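Uncharacterized protein (Bacteroides ovatus, PDB 4E6F) is of unknown function but belongs to the DUF4468 family, whose domain has a TBP-like fold. Local coordinates at residues V110-I115 and D160-D165. Sequence-based numbering, arbitrary orientation.
Sequences VELEKI and DDMFMD. With EDO (1,2-ethanediol), chain E.
V110 and L112 meet M162 and F163 in a buried, apolar helix-on-sheet contact close to the centre of the chain, where helix 149-169 lies over strand 107-119. Both strand residues turn their side chains to the helix, while E111 between them points away from it. V110 presents its CG1 methyl to the rim of the F163 ring: CG1 lies in the ring plane, 3.9 Å from F163 CE1. With CG anti to its own carbonyl carbon (chi1 -61°), F163 brings its ring to the strand although its CB does not aim there. The same ring corner also comes to the backbone, with F163 CE1 3.6 Å from V110 O, an oblique van der Waals approach. Two residues further along the strand, L112 CD1 touches the selenium of selenomethionine M162 at 4.0 Å. The M162 chain runs out nearly straight before bending at its last torsion (chi3 -70°), which brings the CE methyl alongside the same leucine branch, 4.1 Å from L112 CD1. Both L112 and M162 adopt a second conformation as well, so the details of this pairing are less certain than those around F163. Neighbours extend the contact: L112 also packs on F158 and A159 of the helix, V110 reaches V166, and M162 rests on I99 of strand 90-104. At the far end of 110-115, an ethanediol, probably from the crystallisation liquor, donates from O1 to K114 O. A long helix laid by its apolar side chains on one face of a curved antiparallel sheet is consistent with the TBP-like fold described for the DUF4468 family.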
loop_
_atom_site.group_PDB
_atom_site.type_symbol
_atom_site.label_atom_id
_atom_site.label_comp_id
_atom_site.label_asym_id
_atom_site.label_seq_id
_atom_site.Cartn_x
_atom_site.Cartn_y
_atom_site.Cartn_z
ATOM N N VAL A 110 -0.275 -10.325 -0.592
ATOM C CA VAL A 110 -0.435 -9.140 0.237
ATOM C C VAL A 110 -1.234 -8.113 -0.566
ATOM O O VAL A 110 -0.859 -7.793 -1.701
ATOM C CB VAL A 110 0.909 -8.543 0.732
ATOM C CG1 VAL A 110 0.678 -7.302 1.614
ATOM C CG2 VAL A 110 1.735 -9.593 1.492
ATOM N N GLU A 111 -2.348 -7.647 -0.004
ATOM C CA GLU A 111 -3.177 -6.648 -0.639
ATOM C C GLU A 111 -3.283 -5.396 0.198
ATOM O O GLU A 111 -3.418 -5.475 1.429
ATOM C CB GLU A 111 -4.595 -7.196 -0.882
ATOM C CG GLU A 111 -4.598 -8.346 -1.878
ATOM C CD GLU A 111 -5.926 -9.074 -1.985
ATOM O OE1 GLU A 111 -6.356 -9.704 -0.991
ATOM O OE2 GLU A 111 -6.548 -8.996 -3.066
ATOM N N LEU A 112 -3.246 -4.232 -0.485
ATOM C CA LEU A 112 -3.434 -2.935 0.152
ATOM C C LEU A 112 -4.712 -2.363 -0.443
ATOM O O LEU A 112 -4.784 -2.131 -1.658
ATOM C CB LEU A 112 -2.214 -2.018 -0.070
ATOM C CG LEU A 112 -2.335 -0.623 0.508
ATOM C CD1 LEU A 112 -2.243 -0.654 2.031
ATOM C CD2 LEU A 112 -1.251 0.296 -0.052
ATOM N N GLU A 113 -5.732 -2.218 0.385
ATOM C CA GLU A 113 -7.047 -1.817 -0.107
ATOM C C GLU A 113 -7.775 -0.859 0.815
ATOM O O GLU A 113 -7.240 -0.462 1.850
ATOM C CB GLU A 113 -7.895 -3.082 -0.317
ATOM C CG GLU A 113 -8.034 -3.959 0.930
ATOM C CD GLU A 113 -8.912 -5.181 0.748
ATOM O OE1 GLU A 113 -9.751 -5.187 -0.181
ATOM O OE2 GLU A 113 -8.742 -6.151 1.518
ATOM N N LYS A 114 -9.003 -0.454 0.408
ATOM C CA LYS A 114 -9.849 0.464 1.164
ATOM C C LYS A 114 -9.063 1.752 1.494
ATOM O O LYS A 114 -9.070 2.233 2.631
ATOM C CB LYS A 114 -10.398 -0.221 2.436
ATOM C CG LYS A 114 -11.244 -1.441 2.102
ATOM C CD LYS A 114 -11.760 -2.056 3.391
ATOM C CE LYS A 114 -12.492 -3.335 3.139
ATOM N NZ LYS A 114 -12.978 -3.895 4.435
ATOM N N ILE A 115 -8.383 2.282 0.480
ATOM C CA ILE A 115 -7.535 3.459 0.637
ATOM C C ILE A 115 -8.356 4.728 0.534
ATOM O O ILE A 115 -9.060 4.937 -0.463
ATOM C CB ILE A 115 -6.426 3.446 -0.430
ATOM C CG1 ILE A 115 -5.568 2.155 -0.295
ATOM C CG2 ILE A 115 -5.560 4.751 -0.348
ATOM C CD1 ILE A 115 -4.668 1.861 -1.463
ATOM N N ASP A 160 4.667 0.191 -3.111
ATOM C CA ASP A 160 5.949 -0.437 -3.417
ATOM C C ASP A 160 6.805 -0.598 -2.167
ATOM O O ASP A 160 7.480 -1.632 -2.002
ATOM C CB ASP A 160 6.718 0.385 -4.450
ATOM C CG ASP A 160 6.145 0.301 -5.845
ATOM O OD1 ASP A 160 5.381 -0.662 -6.118
ATOM O OD2 ASP A 160 6.556 1.128 -6.707
ATOM N N ASP A 161 6.774 0.415 -1.285
ATOM C CA ASP A 161 7.544 0.360 -0.046
ATOM C C ASP A 161 7.056 -0.789 0.842
ATOM O O ASP A 161 7.867 -1.507 1.442
ATOM C CB ASP A 161 7.459 1.688 0.707
ATOM C CG ASP A 161 8.441 1.769 1.855
ATOM O OD1 ASP A 161 9.650 1.491 1.630
ATOM O OD2 ASP A 161 7.994 1.997 2.989
HETATM N N MSE A 162 5.743 -0.961 0.903
HETATM C CA MSE A 162 5.153 -2.024 1.709
HETATM C C MSE A 162 5.539 -3.392 1.187
HETATM O O MSE A 162 5.871 -4.283 1.975
HETATM C CB MSE A 162 3.640 -1.904 1.720
HETATM C CG MSE A 162 3.000 -2.954 2.617
HETATM SE SE MSE A 162 1.144 -2.578 2.919
HETATM C CE MSE A 162 1.327 -1.029 4.040
ATOM N N PHE A 163 5.494 -3.567 -0.146
ATOM C CA PHE A 163 5.818 -4.854 -0.741
ATOM C C PHE A 163 7.304 -5.177 -0.562
ATOM O O PHE A 163 7.649 -6.345 -0.364
ATOM C CB PHE A 163 5.375 -4.911 -2.199
ATOM C CG PHE A 163 3.874 -4.743 -2.345
ATOM C CD1 PHE A 163 2.993 -5.329 -1.425
ATOM C CD2 PHE A 163 3.336 -4.036 -3.413
ATOM C CE1 PHE A 163 1.609 -5.174 -1.554
ATOM C CE2 PHE A 163 1.945 -3.878 -3.534
ATOM C CZ PHE A 163 1.097 -4.446 -2.606
HETATM N N MSE A 164 8.174 -4.153 -0.585
HETATM C CA MSE A 164 9.585 -4.358 -0.287
HETATM C C MSE A 164 9.756 -4.790 1.192
HETATM O O MSE A 164 10.528 -5.712 1.487
HETATM C CB MSE A 164 10.402 -3.077 -0.577
HETATM C CG MSE A 164 11.884 -3.171 -0.158
HETATM SE SE MSE A 164 12.916 -4.604 -1.030
HETATM C CE MSE A 164 12.770 -3.984 -2.883
ATOM N N ASP A 165 8.990 -4.145 2.112
ATOM C CA ASP A 165 9.046 -4.471 3.521
ATOM C C ASP A 165 8.708 -5.942 3.748
ATOM O O ASP A 165 9.363 -6.617 4.549
ATOM C CB ASP A 165 8.073 -3.581 4.297
ATOM C CG ASP A 165 8.626 -3.161 5.624
ATOM O OD1 ASP A 165 9.733 -2.560 5.645
ATOM O OD2 ASP A 165 7.992 -3.472 6.647
HETATM C C1 EDO E . -9.781 2.123 6.205
HETATM O O1 EDO E . -9.193 1.040 5.497
HETATM C C2 EDO E . -9.394 2.049 7.705
HETATM O O2 EDO E . -7.975 2.134 7.878
#